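Local coordinates for hydrogenase maturation factor (Thermoanaerobacter tengcongensis, PDB 3VTI), which probably dehydrates, at the expense of ATP, the carbamoyl group it receives from HypF, giving the nitrile needed to mature [NiFe]-hydrogenases, at residues 70-75 against 104-109; 35-40 against 122-127; 141-146 against 284-289; 219-224 against 289-294. All coordinates share one frame; numbering follows the deposited sequence.

Contact 1 (70-75 against 104-109); sequences FLTAAF and IVAGDT
Phe70 and Val105 each set a first branch beside the backbone N and anti to the carbonyl carbon (Phe70 CG, chi1 -53°; Val105 CG1, chi1 -68°), and the ring and the methyl meet with Phe70 CD1 3.6 Å from Val105 CG1. The other methyl, Val105 CG2, turns to Leu71 O and Phe70 CB. Ile104 divides its branches between two neighbours: CG2 packs 3.8 Å from Ala73 CB, and CG1 lies 4.0 Å from Leu71 CB. Further along the same face, Phe75 and Thr109 run side by side in the same direction, with Phe75 CD1 3.7 Å from Thr109 CG2 and Asp108 O at the ring edge, near its plane. The opposite face carries Thr72, whose CG2 touches Ala106 CB at 3.8 Å.

The two strands are the parallel pair of a beta-alpha-beta unit, their axes only 8° apart, and the connecting helix 83-100 lays Met93 on Ala73 and Phe75. The register slips by one between the pairs Leu71-Ile104 and Thr72-Ala106, a beta bulge that leaves Val105 as the extra residue; its N still reaches Leu71 O at 2.9 Å. Ala73 and Phe75 then carry the ladder on, bonding to Ala106 and Asp108. At Gly107 a CB would run into Ala73 O, which favours glycine there. A water donates to both Phe75 O and Asp108 OD2, and that carboxylate also forms a salt bridge with Lys110. The second subunit closes in from outside, its Asn14 bonding to Ile104 O and its Phe8 packing on Phe75.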
loop_
_atom_site.group_PDB
_atom_site.type_symbol
_atom_site.label_atom_id
_atom_site.label_comp_id
_atom_site.label_asym_id
_atom_site.label_seq_id
_atom_site.Cartn_x
_atom_site.Cartn_y
_atom_site.Cartn_z
ATOM N N PHE C 70 3.327 23.420 3.496
ATOM C CA PHE C 70 2.731 22.448 4.402
ATOM C C PHE C 70 2.470 21.132 3.717
ATOM O O PHE C 70 2.103 21.095 2.533
ATOM C CB PHE C 70 1.442 22.993 5.013
ATOM C CG PHE C 70 1.608 24.344 5.655
ATOM C CD1 PHE C 70 2.429 24.505 6.776
ATOM C CD2 PHE C 70 0.963 25.462 5.131
ATOM C CE1 PHE C 70 2.590 25.765 7.370
ATOM C CE2 PHE C 70 1.113 26.719 5.723
ATOM C CZ PHE C 70 1.929 26.872 6.841
ATOM N N LEU C 71 2.678 20.055 4.473
ATOM C CA LEU C 71 2.525 18.701 3.972
ATOM C C LEU C 71 1.741 17.817 4.929
ATOM O O LEU C 71 1.770 18.005 6.147
ATOM C CB LEU C 71 3.895 18.072 3.710
ATOM C CG LEU C 71 4.439 18.073 2.279
ATOM C CD1 LEU C 71 4.948 19.449 1.885
ATOM C CD2 LEU C 71 5.530 17.022 2.125
ATOM N N THR C 72 1.033 16.849 4.366
ATOM C CA THR C 72 0.423 15.819 5.175
ATOM C C THR C 72 1.175 14.530 4.917
ATOM O O THR C 72 1.736 14.353 3.839
ATOM C CB THR C 72 -1.041 15.634 4.824
ATOM O OG1 THR C 72 -1.156 15.451 3.416
ATOM C CG2 THR C 72 -1.861 16.868 5.243
ATOM N N ALA C 73 1.215 13.648 5.909
ATOM C CA ALA C 73 1.903 12.370 5.759
ATOM C C ALA C 73 1.032 11.221 6.247
ATOM O O ALA C 73 0.691 11.147 7.424
ATOM C CB ALA C 73 3.246 12.382 6.480
ATOM N N ALA C 74 0.665 10.340 5.323
ATOM C CA ALA C 74 -0.117 9.171 5.659
ATOM C C ALA C 74 0.712 7.900 5.465
ATOM O O ALA C 74 1.335 7.708 4.419
ATOM C CB ALA C 74 -1.383 9.126 4.840
ATOM N N PHE C 75 0.713 7.052 6.496
ATOM C CA PHE C 75 1.492 5.829 6.522
ATOM C C PHE C 75 0.566 4.629 6.628
ATOM O O PHE C 75 -0.302 4.579 7.504
ATOM C CB PHE C 75 2.416 5.813 7.736
ATOM C CG PHE C 75 3.395 6.944 7.786
ATOM C CD1 PHE C 75 3.068 8.139 8.431
ATOM C CD2 PHE C 75 4.657 6.804 7.226
ATOM C CE1 PHE C 75 3.971 9.185 8.498
ATOM C CE2 PHE C 75 5.570 7.843 7.282
ATOM C CZ PHE C 75 5.225 9.043 7.926
ATOM N N ILE C 104 5.413 19.256 8.029
ATOM C CA ILE C 104 4.332 18.270 8.031
ATOM C C ILE C 104 3.411 18.584 9.197
ATOM O O ILE C 104 3.821 18.534 10.357
ATOM C CB ILE C 104 4.858 16.819 8.107
ATOM C CG1 ILE C 104 5.796 16.545 6.926
ATOM C CG2 ILE C 104 3.694 15.813 8.145
ATOM C CD1 ILE C 104 6.720 15.401 7.135
ATOM N N VAL C 105 2.163 18.905 8.871
ATOM C CA VAL C 105 1.244 19.537 9.820
ATOM C C VAL C 105 0.078 18.655 10.229
ATOM O O VAL C 105 -0.555 18.879 11.267
ATOM C CB VAL C 105 0.709 20.868 9.262
ATOM C CG1 VAL C 105 1.844 21.889 9.179
ATOM C CG2 VAL C 105 0.059 20.666 7.897
ATOM N N ALA C 106 -0.198 17.656 9.403
ATOM C CA ALA C 106 -1.244 16.678 9.670
ATOM C C ALA C 106 -0.800 15.318 9.153
ATOM O O ALA C 106 0.145 15.211 8.371
ATOM C CB ALA C 106 -2.548 17.091 9.002
ATOM N N GLY C 107 -1.487 14.276 9.590
ATOM C CA GLY C 107 -1.181 12.951 9.098
ATOM C C GLY C 107 -2.108 11.857 9.572
ATOM O O GLY C 107 -3.191 12.117 10.116
ATOM N N ASP C 108 -1.662 10.627 9.345
ATOM C CA ASP C 108 -2.392 9.443 9.737
ATOM C C ASP C 108 -1.436 8.269 9.722
ATOM O O ASP C 108 -0.485 8.252 8.943
ATOM C CB ASP C 108 -3.559 9.186 8.782
ATOM C CG ASP C 108 -4.497 8.103 9.288
ATOM O OD1 ASP C 108 -4.890 8.145 10.484
ATOM O OD2 ASP C 108 -4.837 7.203 8.487
ATOM N N THR C 109 -1.683 7.309 10.609
ATOM C CA THR C 109 -0.990 6.032 10.586
ATOM C C THR C 109 -2.005 4.899 10.739
ATOM O O THR C 109 -2.828 4.903 11.653
ATOM C CB THR C 109 0.079 5.930 11.691
ATOM O OG1 THR C 109 -0.479 6.349 12.942
ATOM C CG2 THR C 109 1.275 6.808 11.380
HETATM O O HOH W 1 -2.408 6.589 6.840
#

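Contact 2 (35-40 against 122-127); sequences DSFTVK and INTSGI
Asp35, Ser36 and Phe37, the end of strand 30-37, pair antiparallel with Thr124, Asn123 and Ile122 of strand 120-130. Asp35-Thr124 is a hydrogen-bonded pair, Asp35 N giving to Thr124 O at 2.9 Å and Thr124 N giving back to Asp35 O. At Phe37-Ile122 the bond from Phe37 N to Ile122 O is 2.8 Å, while the return bond from Ile122 N to Phe37 O is weak. Between them sits the non-hydrogen-bonded pair Ser36-Asn123, bridged by side chains instead. Asn123 CG stands anti to the backbone N (chi1 180°), and ND2 gives an almost straight bond of 3.0 Å to Ser36 OG, which lies in the amide plane. ND2 also bonds to Thr34 OG1, and an alanine at Asn123 would probably leave the hydroxyls of Ser36 and Thr34 without this amide donor and the non-hydrogen-bonded pair without its cross-strand bond.

This is the sheet of the AIR synthase-like N-terminal domain. On its other face Phe37 and Thr124 cross at about a right angle, Phe37 CE2 lying 3.4 Å from Thr124 OG1, with Ile122 O in plane at the ring edge. Thr124 OG1 is bonded to Thr57 OG1 and Ala53 O of helix 49-60, and Leu52 of that helix packs on Phe37. The Asp35 side chain lies about 6 Å from the magnesium ion held by Asp22, Asp60 and Asp199; Asp35 OD1 forms a salt bridge with Lys110 of the second subunit.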
loop_
_atom_site.group_PDB
_atom_site.type_symbol
_atom_site.label_atom_id
_atom_site.label_comp_id
_atom_site.label_asym_id
_atom_site.label_seq_id
_atom_site.Cartn_x
_atom_site.Cartn_y
_atom_site.Cartn_z
ATOM N N ASP C 35 0.391 12.520 -3.655
ATOM C CA ASP C 35 1.044 11.383 -4.289
ATOM C C ASP C 35 1.266 10.233 -3.311
ATOM O O ASP C 35 1.571 10.443 -2.143
ATOM C CB ASP C 35 2.376 11.799 -4.910
ATOM C CG ASP C 35 2.763 10.929 -6.091
ATOM O OD1 ASP C 35 1.953 10.074 -6.485
ATOM O OD2 ASP C 35 3.870 11.106 -6.645
ATOM N N SER C 36 1.100 9.013 -3.808
ATOM C CA SER C 36 1.436 7.807 -3.047
ATOM C C SER C 36 2.804 7.307 -3.480
ATOM O O SER C 36 3.245 7.586 -4.599
ATOM C CB SER C 36 0.389 6.710 -3.245
ATOM O OG SER C 36 -0.837 7.062 -2.630
ATOM N N PHE C 37 3.469 6.582 -2.588
ATOM C CA PHE C 37 4.831 6.120 -2.821
ATOM C C PHE C 37 4.971 4.647 -2.455
ATOM O O PHE C 37 4.815 4.259 -1.294
ATOM C CB PHE C 37 5.808 7.001 -2.049
ATOM C CG PHE C 37 5.806 8.429 -2.517
ATOM C CD1 PHE C 37 6.722 8.858 -3.475
ATOM C CD2 PHE C 37 4.857 9.331 -2.037
ATOM C CE1 PHE C 37 6.711 10.156 -3.937
ATOM C CE2 PHE C 37 4.839 10.634 -2.495
ATOM C CZ PHE C 37 5.771 11.052 -3.448
ATOM N N THR C 38 5.249 3.833 -3.466
ATOM C CA THR C 38 5.145 2.382 -3.351
ATOM C C THR C 38 6.436 1.692 -3.802
ATOM O O THR C 38 6.446 0.505 -4.104
ATOM C CB THR C 38 3.960 1.860 -4.192
ATOM O OG1 THR C 38 4.126 2.283 -5.548
ATOM C CG2 THR C 38 2.641 2.409 -3.675
ATOM N N VAL C 39 7.525 2.453 -3.825
ATOM C CA VAL C 39 8.824 1.990 -4.299
ATOM C C VAL C 39 9.354 0.777 -3.506
ATOM O O VAL C 39 9.300 0.759 -2.279
ATOM C CB VAL C 39 9.850 3.157 -4.253
ATOM C CG1 VAL C 39 10.155 3.559 -2.805
ATOM C CG2 VAL C 39 11.131 2.803 -4.990
ATOM N N LYS C 40 9.836 -0.231 -4.234
ATOM C CA LYS C 40 10.638 -1.317 -3.667
ATOM C C LYS C 40 11.960 -1.390 -4.443
ATOM O O LYS C 40 11.952 -1.397 -5.681
ATOM C CB LYS C 40 9.907 -2.667 -3.725
ATOM C CG LYS C 40 8.734 -2.832 -2.744
ATOM C CD LYS C 40 9.093 -2.393 -1.324
ATOM C CE LYS C 40 7.989 -2.697 -0.336
ATOM N NZ LYS C 40 6.690 -2.093 -0.696
ATOM N N ILE C 122 3.482 5.023 1.711
ATOM C CA ILE C 122 3.314 6.363 2.236
ATOM C C ILE C 122 2.624 7.267 1.214
ATOM O O ILE C 122 2.990 7.289 0.032
ATOM C CB ILE C 122 4.670 6.975 2.671
ATOM C CG1 ILE C 122 5.350 6.074 3.712
ATOM C CG2 ILE C 122 4.476 8.373 3.246
ATOM C CD1 ILE C 122 6.858 6.259 3.812
ATOM N N ASN C 123 1.624 8.011 1.677
ATOM C CA ASN C 123 1.045 9.077 0.886
ATOM C C ASN C 123 1.356 10.433 1.492
ATOM O O ASN C 123 1.274 10.610 2.707
ATOM C CB ASN C 123 -0.468 8.907 0.735
ATOM C CG ASN C 123 -1.092 10.023 -0.091
ATOM O OD1 ASN C 123 -1.268 11.143 0.391
ATOM N ND2 ASN C 123 -1.395 9.732 -1.352
ATOM N N THR C 124 1.703 11.394 0.648
ATOM C CA THR C 124 1.874 12.756 1.109
ATOM C C THR C 124 1.036 13.700 0.270
ATOM O O THR C 124 0.931 13.524 -0.954
ATOM C CB THR C 124 3.359 13.214 1.074
ATOM O OG1 THR C 124 3.944 12.898 -0.193
ATOM C CG2 THR C 124 4.151 12.533 2.162
ATOM N N SER C 125 0.422 14.683 0.927
ATOM C CA SER C 125 -0.195 15.806 0.217
ATOM C C SER C 125 0.536 17.090 0.559
ATOM O O SER C 125 1.200 17.178 1.598
ATOM C CB SER C 125 -1.679 15.939 0.552
ATOM O OG SER C 125 -2.353 14.713 0.321
ATOM N N GLY C 126 0.410 18.090 -0.304
ATOM C CA GLY C 126 1.161 19.316 -0.128
ATOM C C GLY C 126 0.360 20.554 -0.436
ATOM O O GLY C 126 -0.497 20.537 -1.323
ATOM N N ILE C 127 0.653 21.622 0.306
ATOM C CA ILE C 127 0.097 22.943 0.058
ATOM C C ILE C 127 1.235 23.919 -0.195
ATOM O O ILE C 127 2.191 23.989 0.574
ATOM C CB ILE C 127 -0.817 23.404 1.230
ATOM C CG1 ILE C 127 -2.240 22.938 0.977
ATOM C CG2 ILE C 127 -0.828 24.922 1.407
ATOM C CD1 ILE C 127 -3.172 23.227 2.110
#

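Contact 3 (141-146 against 284-289); sequences AKPGDI and VNDSKL
Val284 is gripped by two backbone bonds from the loop opposite: its N gives a nearly straight bond of 2.9 Å to Asp145 O, and its O takes one of 3.1 Å from Gly144 N. That loop is a type II beta turn from Lys142 to Asp145, closed by the bond from Asp145 N to Lys142 O. Gly144 fills the third position with a positive phi of 109°, where a CB would be jammed against the carbonyl O of Pro143. The Asp145 carboxylate ties the turn a second time: OD2 accepts from Lys142 N at 2.7 Å, the donor coming from above the carboxylate plane, and a long, weak ion pair leads from OD2 to Lys195.

The Val284 side chain points toward the turn. Its CG1, anti to the backbone N (chi1 175°), lies 3.3 Å from Lys142 O, while CG2 packs 3.7 Å from Asp145 CB and reaches Ala141 CB at 4.2 Å. In the mixed sheet of the AIR synthase-like C-terminal domain, the turn leads straight into strand 146-149, the antiparallel neighbour of strand 279-285, so the contact lies at the end of that strand pair. Val256 of strand 254-257 and Val218 of a loop also pack on Val284. Farther out, toward the exposed side, the Pro143 ring leans on the next residues: Pro143 CG lies 3.6 Å from Asn285 O, and the proline and Asp286 side chains cross obliquely, with Asp286 OD1 a little farther from CG. Beyond Asp286 the chain folds back, and Asn285 ND2 bonds to Ser287 OG at 3.1 Å.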
loop_
_atom_site.group_PDB
_atom_site.type_symbol
_atom_site.label_atom_id
_atom_site.label_comp_id
_atom_site.label_asym_id
_atom_site.label_seq_id
_atom_site.Cartn_x
_atom_site.Cartn_y
_atom_site.Cartn_z
ATOM N N ALA C 141 2.740 26.232 -23.065
ATOM C CA ALA C 141 3.769 26.225 -24.093
ATOM C C ALA C 141 3.244 26.762 -25.440
ATOM O O ALA C 141 2.194 26.330 -25.925
ATOM C CB ALA C 141 4.362 24.835 -24.242
ATOM N N LYS C 142 3.978 27.724 -26.005
ATOM C CA LYS C 142 3.729 28.267 -27.348
ATOM C C LYS C 142 4.921 27.952 -28.263
ATOM O O LYS C 142 6.048 27.844 -27.781
ATOM C CB LYS C 142 3.531 29.796 -27.312
ATOM C CG LYS C 142 2.498 30.346 -26.328
ATOM C CD LYS C 142 1.061 29.992 -26.698
ATOM C CE LYS C 142 0.072 30.611 -25.707
ATOM N NZ LYS C 142 -1.187 29.810 -25.547
ATOM N N PRO C 143 4.687 27.807 -29.587
ATOM C CA PRO C 143 5.804 27.598 -30.518
ATOM C C PRO C 143 6.837 28.726 -30.439
ATOM O O PRO C 143 6.473 29.904 -30.442
ATOM C CB PRO C 143 5.122 27.605 -31.887
ATOM C CG PRO C 143 3.727 27.197 -31.616
ATOM C CD PRO C 143 3.387 27.792 -30.287
ATOM N N GLY C 144 8.111 28.360 -30.354
ATOM C CA GLY C 144 9.180 29.336 -30.164
ATOM C C GLY C 144 9.806 29.275 -28.779
ATOM O O GLY C 144 10.906 29.791 -28.568
ATOM N N ASP C 145 9.100 28.656 -27.836
ATOM C CA ASP C 145 9.598 28.475 -26.475
ATOM C C ASP C 145 10.752 27.491 -26.465
ATOM O O ASP C 145 10.853 26.635 -27.350
ATOM C CB ASP C 145 8.499 27.926 -25.559
ATOM C CG ASP C 145 7.441 28.954 -25.210
ATOM O OD1 ASP C 145 7.731 30.167 -25.241
ATOM O OD2 ASP C 145 6.308 28.535 -24.888
ATOM N N ILE C 146 11.600 27.604 -25.447
ATOM C CA ILE C 146 12.764 26.735 -25.280
ATOM C C ILE C 146 12.524 25.747 -24.145
ATOM O O ILE C 146 11.915 26.084 -23.131
ATOM C CB ILE C 146 14.052 27.565 -25.013
ATOM C CG1 ILE C 146 14.317 28.561 -26.160
ATOM C CG2 ILE C 146 15.258 26.664 -24.741
ATOM C CD1 ILE C 146 14.630 27.938 -27.526
ATOM N N VAL C 284 9.918 24.174 -28.660
ATOM C CA VAL C 284 8.502 23.912 -28.871
ATOM C C VAL C 284 8.106 24.192 -30.333
ATOM O O VAL C 284 8.265 25.309 -30.836
ATOM C CB VAL C 284 7.644 24.751 -27.902
ATOM C CG1 VAL C 284 6.167 24.583 -28.195
ATOM C CG2 VAL C 284 7.949 24.376 -26.463
ATOM N N ASN C 285 7.585 23.157 -30.988
ATOM C CA ASN C 285 7.252 23.165 -32.411
ATOM C C ASN C 285 5.849 23.650 -32.708
ATOM O O ASN C 285 5.033 23.847 -31.810
ATOM C CB ASN C 285 7.365 21.748 -32.988
ATOM C CG ASN C 285 8.786 21.350 -33.316
ATOM O OD1 ASN C 285 9.722 22.155 -33.229
ATOM N ND2 ASN C 285 8.957 20.094 -33.719
ATOM N N ASP C 286 5.598 23.819 -34.001
ATOM C CA ASP C 286 4.288 24.094 -34.565
ATOM C C ASP C 286 3.587 22.748 -34.750
ATOM O O ASP C 286 2.359 22.652 -34.658
ATOM C CB ASP C 286 4.466 24.788 -35.935
ATOM C CG ASP C 286 3.292 25.688 -36.309
ATOM O OD1 ASP C 286 2.581 26.185 -35.409
ATOM O OD2 ASP C 286 3.088 25.919 -37.518
ATOM N N SER C 287 4.392 21.718 -35.029
ATOM C CA SER C 287 3.914 20.366 -35.262
ATOM C C SER C 287 3.351 19.849 -33.962
ATOM O O SER C 287 3.865 20.173 -32.891
ATOM C CB SER C 287 5.076 19.471 -35.692
ATOM O OG SER C 287 6.053 19.358 -34.664
ATOM N N LYS C 288 2.303 19.045 -34.030
ATOM C CA LYS C 288 1.780 18.470 -32.797
ATOM C C LYS C 288 2.488 17.150 -32.488
ATOM O O LYS C 288 1.868 16.170 -32.069
ATOM C CB LYS C 288 0.253 18.363 -32.860
ATOM C CG LYS C 288 -0.412 19.739 -32.839
ATOM C CD LYS C 288 -1.927 19.687 -32.952
ATOM C CE LYS C 288 -2.495 21.107 -32.925
ATOM N NZ LYS C 288 -3.973 21.141 -33.104
ATOM N N LEU C 289 3.805 17.156 -32.693
ATOM C CA LEU C 289 4.633 15.957 -32.608
ATOM C C LEU C 289 5.823 16.106 -31.655
ATOM O O LEU C 289 6.327 17.213 -31.432
ATOM C CB LEU C 289 5.147 15.568 -33.997
ATOM C CG LEU C 289 4.243 14.886 -35.028
ATOM C CD1 LEU C 289 3.543 13.657 -34.447
ATOM C CD2 LEU C 289 3.227 15.855 -35.647
#

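Contact 4 (219-224 against 289-294); sequences GIKIYE and LVTINT
The Tyr223 ring and the Asn293 amide lie side by side and point the same way, their planes 70° apart. Asn293 CB comes 3.8 Å from Tyr223 CD1, and ND2 stands near CE1 of the same ring. Above the carbonyl plane of the amide, 38° out of it, sits the Lys221 ammonium, with NZ 2.6 Å from Asn293 OD1. The lysine leaves the backbone with CG anti to N (chi1 -176°) and bends at its third and fourth torsions, passing CE beside Thr291 OG1 on the way. NZ also bonds to Ser299 OG and donates to a water 2.8 Å from NZ, which is held weakly by Asn293 ND2 as well. An alanine in place of Lys221 would probably leave Asn293 OD1 without its charged donor and open a gap beside Thr291 OG1.

On the opposite face the contact is apolar: Ile222 CG1 packs 3.9 Å from Ile292 CB. Between the two faces the backbones form a parallel ladder of five bonds, from Ile220 N to Leu289 O at 2.8 Å through to Glu224 N and Asn293 O at 2.9 Å. At its start Gly219 has no CB, which would collide with Leu289 O. At the far end the extended Glu224 lies alongside Thr294, Glu224 OE1 lying 3.4 Å from Thr294 CB.

The strands are a parallel pair in the otherwise antiparallel sheet of the AIR synthase-like C-terminal domain. Strand 219-223 is flanked on its other edge by strand 279-285, and strand 290-293 by strand 299-301, while helix 204-216 lays Leu209 on Ile220 and Ile222 and Ser213 on Val290.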
loop_
_atom_site.group_PDB
_atom_site.type_symbol
_atom_site.label_atom_id
_atom_site.label_comp_id
_atom_site.label_asym_id
_atom_site.label_seq_id
_atom_site.Cartn_x
_atom_site.Cartn_y
_atom_site.Cartn_z
ATOM N N GLY C 219 4.063 20.905 -30.507
ATOM C CA GLY C 219 5.057 19.845 -30.629
ATOM C C GLY C 219 6.346 20.238 -29.946
ATOM O O GLY C 219 6.526 21.399 -29.584
ATOM N N ILE C 220 7.236 19.271 -29.750
ATOM C CA ILE C 220 8.523 19.536 -29.102
ATOM C C ILE C 220 9.659 18.792 -29.795
ATOM O O ILE C 220 9.573 17.579 -30.042
ATOM C CB ILE C 220 8.516 19.207 -27.577
ATOM C CG1 ILE C 220 7.432 20.018 -26.859
ATOM C CG2 ILE C 220 9.876 19.534 -26.956
ATOM C CD1 ILE C 220 7.407 19.863 -25.357
ATOM N N LYS C 221 10.705 19.538 -30.090
ATOM C CA LYS C 221 11.886 18.976 -30.656
ATOM C C LYS C 221 13.034 19.040 -29.696
ATOM O O LYS C 221 13.390 20.081 -29.219
ATOM C CB LYS C 221 12.245 19.694 -31.938
ATOM C CG LYS C 221 13.420 19.098 -32.649
ATOM C CD LYS C 221 13.420 19.485 -34.095
ATOM C CE LYS C 221 12.499 18.624 -34.914
ATOM N NZ LYS C 221 13.236 17.790 -35.870
ATOM N N ILE C 222 13.609 17.892 -29.421
ATOM C CA ILE C 222 14.814 17.821 -28.601
ATOM C C ILE C 222 16.054 17.341 -29.373
ATOM O O ILE C 222 15.960 16.795 -30.481
ATOM C CB ILE C 222 14.605 17.007 -27.299
ATOM C CG1 ILE C 222 14.279 15.541 -27.606
ATOM C CG2 ILE C 222 13.528 17.660 -26.435
ATOM C CD1 ILE C 222 14.199 14.640 -26.370
ATOM N N TYR C 223 17.221 17.562 -28.774
ATOM C CA TYR C 223 18.495 17.291 -29.431
ATOM C C TYR C 223 19.311 16.267 -28.657
ATOM O O TYR C 223 19.671 16.485 -27.498
ATOM C CB TYR C 223 19.267 18.601 -29.682
ATOM C CG TYR C 223 18.530 19.512 -30.644
ATOM C CD1 TYR C 223 18.776 19.458 -32.015
ATOM C CD2 TYR C 223 17.544 20.393 -30.188
ATOM C CE1 TYR C 223 18.075 20.278 -32.909
ATOM C CE2 TYR C 223 16.838 21.210 -31.066
ATOM C CZ TYR C 223 17.109 21.149 -32.425
ATOM O OH TYR C 223 16.411 21.954 -33.293
ATOM N N GLU C 224 19.576 15.140 -29.312
ATOM C CA GLU C 224 20.336 14.036 -28.727
ATOM C C GLU C 224 21.636 14.476 -28.049
ATOM O O GLU C 224 21.852 14.172 -26.877
ATOM C CB GLU C 224 20.630 12.981 -29.797
ATOM C CG GLU C 224 21.359 11.749 -29.284
ATOM C CD GLU C 224 21.564 10.714 -30.375
ATOM O OE1 GLU C 224 22.171 11.052 -31.427
ATOM O OE2 GLU C 224 21.115 9.564 -30.173
ATOM N N LEU C 289 3.805 17.156 -32.693
ATOM C CA LEU C 289 4.633 15.957 -32.608
ATOM C C LEU C 289 5.823 16.106 -31.655
ATOM O O LEU C 289 6.327 17.213 -31.432
ATOM C CB LEU C 289 5.147 15.568 -33.997
ATOM C CG LEU C 289 4.243 14.886 -35.028
ATOM C CD1 LEU C 289 3.543 13.657 -34.447
ATOM C CD2 LEU C 289 3.227 15.855 -35.647
ATOM N N VAL C 290 6.266 14.979 -31.103
ATOM C CA VAL C 290 7.427 14.950 -30.229
ATOM C C VAL C 290 8.565 14.242 -30.951
ATOM O O VAL C 290 8.529 13.024 -31.146
ATOM C CB VAL C 290 7.119 14.270 -28.864
ATOM C CG1 VAL C 290 8.352 14.304 -27.944
ATOM C CG2 VAL C 290 5.938 14.946 -28.187
ATOM N N THR C 291 9.570 15.026 -31.343
ATOM C CA THR C 291 10.661 14.551 -32.189
ATOM C C THR C 291 12.040 14.774 -31.566
ATOM O O THR C 291 12.251 15.725 -30.819
ATOM C CB THR C 291 10.623 15.238 -33.577
ATOM O OG1 THR C 291 10.797 16.653 -33.425
ATOM C CG2 THR C 291 9.298 14.959 -34.295
ATOM N N ILE C 292 12.978 13.891 -31.890
ATOM C CA ILE C 292 14.364 14.025 -31.443
ATOM C C ILE C 292 15.331 14.037 -32.629
ATOM O O ILE C 292 15.270 13.176 -33.507
ATOM C CB ILE C 292 14.760 12.924 -30.417
ATOM C CG1 ILE C 292 16.213 13.104 -29.961
ATOM C CG2 ILE C 292 14.508 11.526 -30.981
ATOM C CD1 ILE C 292 16.643 12.183 -28.849
ATOM N N ASN C 293 16.214 15.027 -32.645
ATOM C CA ASN C 293 17.233 15.145 -33.680
ATOM C C ASN C 293 18.559 14.565 -33.221
ATOM O O ASN C 293 19.037 14.883 -32.131
ATOM C CB ASN C 293 17.431 16.611 -34.084
ATOM C CG ASN C 293 16.607 17.008 -35.295
ATOM O OD1 ASN C 293 15.469 16.571 -35.463
ATOM N ND2 ASN C 293 17.183 17.849 -36.147
ATOM N N THR C 294 19.143 13.711 -34.057
ATOM C CA THR C 294 20.484 13.185 -33.815
ATOM C C THR C 294 21.517 14.133 -34.435
ATOM O O THR C 294 21.155 15.169 -35.016
ATOM C CB THR C 294 20.663 11.758 -34.394
ATOM O OG1 THR C 294 20.676 11.812 -35.828
ATOM C CG2 THR C 294 19.548 10.822 -33.929
HETATM O O HOH W 2 14.542 18.090 -38.334
#

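Contacts 1 and 2 belong to one sheet: strands 66-78 and 120-130 are neighbours in it, and backbone bonds such as Ala74 N to Asn123 O join the two contacts. Contact 2 is the buried one, uses side-chain bonds and lies near the magnesium ion; contact 1, on the outermost strand of the sheet within this chain, adds a bulge and hydrocarbon packing. Both meet the second subunit. Contacts 1, 3 and 4 are partly buried, with exposed residues only in 3 and 4, which share Leu289 and the C-terminal sheet across the chain's centre. Contact 3 is a turn joined to a strand end by two backbone bonds; contact 4 is a regular parallel ladder with a lysine-asparagine network on one face and isoleucines on the other.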